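PDB 5F7U: cycloalternan-forming enzyme from Listeria monocytogenes serovar 1/2a, which is a multidomain member of glycoside hydrolase family 31, built round a TIM barrel and binding glycans at several separate places on the chain. Local coordinates for residues I410-Y416 against F430-W436. The protein carries 1 engineered substitution. Residues are numbered along the deposited sequence.
Sequences IWNNATY and FTFNGKW. With GLC (alpha-D-glucopyranose), chain C.
Residues 410-416 and 430-436 run antiparallel in the long loop between barrel strand 396-399 and helix 439-448. Thr415 and Thr431 form a single hydrogen-bonded bridge pair (CA-CA 5.2 Å; N to O 2.9 Å in both directions). Trp411-Ala414 is a type II turn with Asn413 at phi/psi 71/0, and Asn433-Trp436 a type II' turn with Gly434 at 61/-115, where a CB would clash with Asn413 OD1. Asn413 OD1 (chi1 m) accepts Lys435 N (2.9 Å), while Asn433 (m) swings ND2 to Asn413 O (3.0 Å) and Thr415 OG1 (3.2 Å; chi1 p). One water links Asn412 O, Asn433 N and Trp436 O; another joins Asn412 ND2 (chi1 t) to Trp436 NE1; a third, Asn413 ND2 to NZ of Lys435 (m, then extended t, t, t). Trp411 (m, chi2 87°) points the edge of its six-membered ring at the face of the Trp436 (m, 101°) five-membered ring, centroids 5.0 Å apart, planes at 62°, Trp411 CE3 3.7 Å from Trp436 CD2. Phe432 (m) completes this aromatic cluster, its CE1 3.9 Å from Trp411 CD1; Pro439 touches Trp411 and Phe432, Met442 both tryptophans. Phe430 (m) packs on Ala414, Ile410 CG2 (3.6 Å from Phe430 CE1) and Tyr416 CD2 (3.7 Å from Phe430 CD1). Tyr416 (p) lays one ring face beneath glucose C1; its OH lies 2.8 Å from glucose O6, its N donates to O2 (3.1 Å), its O accepts from O2 (3.1 Å) and O3 (3.0 Å). Ala414, Thr415 and Tyr416, with Tyr468, Glu469 and Gln470, form a surface glycan-binding site on the family 31 TIM-barrel domain.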
# COMPACT_ATOMS: atom_id res chain seq x y z
N ILE A 410 8.49 -16.90 26.06
CA ILE A 410 7.92 -17.83 27.04
C ILE A 410 6.50 -17.36 27.34
O ILE A 410 6.26 -16.16 27.52
CB ILE A 410 8.77 -17.88 28.33
CG1 ILE A 410 10.19 -18.38 28.00
CG2 ILE A 410 8.12 -18.74 29.42
CD1 ILE A 410 11.19 -18.26 29.15
N TRP A 411 5.57 -18.32 27.37
CA TRP A 411 4.16 -18.07 27.70
C TRP A 411 4.01 -17.49 29.09
O TRP A 411 4.70 -17.90 30.04
CB TRP A 411 3.34 -19.36 27.56
CG TRP A 411 3.19 -19.71 26.13
CD1 TRP A 411 4.05 -20.45 25.37
CD2 TRP A 411 2.14 -19.26 25.25
NE1 TRP A 411 3.59 -20.50 24.05
CE2 TRP A 411 2.43 -19.78 23.96
CE3 TRP A 411 0.98 -18.47 25.43
CZ2 TRP A 411 1.61 -19.54 22.85
CZ3 TRP A 411 0.15 -18.24 24.31
CH2 TRP A 411 0.48 -18.78 23.04
N ASN A 412 3.08 -16.54 29.22
CA ASN A 412 2.79 -15.96 30.53
C ASN A 412 2.45 -17.04 31.56
O ASN A 412 1.75 -18.02 31.25
CB ASN A 412 1.64 -14.95 30.43
CG ASN A 412 1.72 -13.89 31.51
OD1 ASN A 412 2.68 -13.86 32.30
ND2 ASN A 412 0.72 -12.99 31.54
N ASN A 413 2.97 -16.86 32.78
CA ASN A 413 2.74 -17.77 33.92
C ASN A 413 3.43 -19.14 33.83
O ASN A 413 3.31 -19.95 34.76
CB ASN A 413 1.23 -18.00 34.23
CG ASN A 413 0.43 -16.72 34.44
OD1 ASN A 413 -0.78 -16.73 34.22
ND2 ASN A 413 1.06 -15.63 34.87
N ALA A 414 4.16 -19.41 32.74
CA ALA A 414 4.88 -20.69 32.61
C ALA A 414 6.05 -20.74 33.59
O ALA A 414 6.76 -19.74 33.77
CB ALA A 414 5.37 -20.91 31.18
N THR A 415 6.24 -21.89 34.22
CA THR A 415 7.39 -22.09 35.11
C THR A 415 8.32 -23.10 34.46
O THR A 415 7.90 -23.87 33.59
CB THR A 415 6.96 -22.51 36.53
OG1 THR A 415 6.17 -23.71 36.47
CG2 THR A 415 6.16 -21.39 37.20
N TYR A 416 9.60 -23.07 34.88
CA TYR A 416 10.70 -23.81 34.22
C TYR A 416 11.99 -23.61 35.02
O TYR A 416 12.11 -22.66 35.80
CB TYR A 416 10.91 -23.30 32.78
CG TYR A 416 11.10 -21.79 32.71
CD1 TYR A 416 12.37 -21.22 32.86
CD2 TYR A 416 10.00 -20.93 32.54
CE1 TYR A 416 12.55 -19.84 32.83
CE2 TYR A 416 10.17 -19.55 32.51
CZ TYR A 416 11.44 -19.01 32.65
OH TYR A 416 11.60 -17.66 32.61
N PHE A 430 8.61 -26.71 30.02
CA PHE A 430 7.70 -25.80 30.74
C PHE A 430 6.62 -26.54 31.49
O PHE A 430 6.18 -27.61 31.07
CB PHE A 430 7.06 -24.83 29.76
CG PHE A 430 8.04 -23.96 29.05
CD1 PHE A 430 8.65 -22.89 29.72
CD2 PHE A 430 8.34 -24.20 27.71
CE1 PHE A 430 9.56 -22.07 29.05
CE2 PHE A 430 9.25 -23.38 27.04
CZ PHE A 430 9.85 -22.30 27.71
N THR A 431 6.24 -25.99 32.64
CA THR A 431 4.99 -26.30 33.32
C THR A 431 4.07 -25.10 33.04
O THR A 431 4.37 -23.97 33.42
CB THR A 431 5.22 -26.49 34.83
OG1 THR A 431 6.15 -27.55 35.03
CG2 THR A 431 3.92 -26.82 35.56
N PHE A 432 2.95 -25.37 32.38
CA PHE A 432 2.05 -24.29 31.98
C PHE A 432 0.96 -24.07 33.03
O PHE A 432 0.38 -25.02 33.52
CB PHE A 432 1.50 -24.55 30.58
CG PHE A 432 2.56 -24.50 29.52
CD1 PHE A 432 3.13 -23.28 29.14
CD2 PHE A 432 3.01 -25.67 28.90
CE1 PHE A 432 4.11 -23.23 28.15
CE2 PHE A 432 3.99 -25.62 27.91
CZ PHE A 432 4.54 -24.40 27.54
N ASN A 433 0.77 -22.81 33.41
CA ASN A 433 -0.05 -22.44 34.56
C ASN A 433 -0.96 -21.26 34.23
O ASN A 433 -0.76 -20.56 33.23
CB ASN A 433 0.83 -22.02 35.74
CG ASN A 433 1.89 -23.04 36.11
OD1 ASN A 433 1.59 -24.09 36.67
ND2 ASN A 433 3.15 -22.71 35.84
N GLY A 434 -1.94 -21.04 35.10
CA GLY A 434 -2.67 -19.77 35.16
C GLY A 434 -3.39 -19.43 33.87
O GLY A 434 -4.30 -20.14 33.47
N LYS A 435 -2.96 -18.36 33.22
CA LYS A 435 -3.63 -17.85 32.02
C LYS A 435 -3.49 -18.74 30.79
O LYS A 435 -4.34 -18.69 29.87
CB LYS A 435 -3.15 -16.42 31.72
CG LYS A 435 -3.58 -15.44 32.80
CD LYS A 435 -2.88 -14.09 32.68
CE LYS A 435 -3.30 -13.21 33.84
NZ LYS A 435 -2.40 -12.03 33.99
N TRP A 436 -2.45 -19.58 30.78
CA TRP A 436 -2.17 -20.44 29.64
C TRP A 436 -1.77 -21.81 30.14
O TRP A 436 -0.58 -22.10 30.29
CB TRP A 436 -1.05 -19.88 28.78
CG TRP A 436 -1.26 -18.47 28.35
CD1 TRP A 436 -0.68 -17.37 28.91
CD2 TRP A 436 -2.12 -18.00 27.31
NE1 TRP A 436 -1.11 -16.23 28.25
CE2 TRP A 436 -2.00 -16.59 27.28
CE3 TRP A 436 -2.99 -18.63 26.39
CZ2 TRP A 436 -2.71 -15.80 26.37
CZ3 TRP A 436 -3.69 -17.84 25.47
CH2 TRP A 436 -3.55 -16.44 25.47
C1 GLC C . 9.88 -18.60 35.99
C2 GLC C . 10.76 -19.78 36.42
C3 GLC C . 11.82 -19.35 37.44
C4 GLC C . 12.63 -18.16 36.93
C5 GLC C . 11.70 -17.01 36.48
C6 GLC C . 12.49 -15.91 35.79
O2 GLC C . 9.96 -20.83 36.98
O3 GLC C . 12.72 -20.44 37.70
O4 GLC C . 13.50 -17.69 37.96
O5 GLC C . 10.71 -17.50 35.57
O6 GLC C . 13.11 -16.44 34.61
O HOH W 1 1.69 -20.97 31.34
O HOH W 2 -0.99 -13.42 29.15
O HOH W 3 -0.31 -12.92 35.58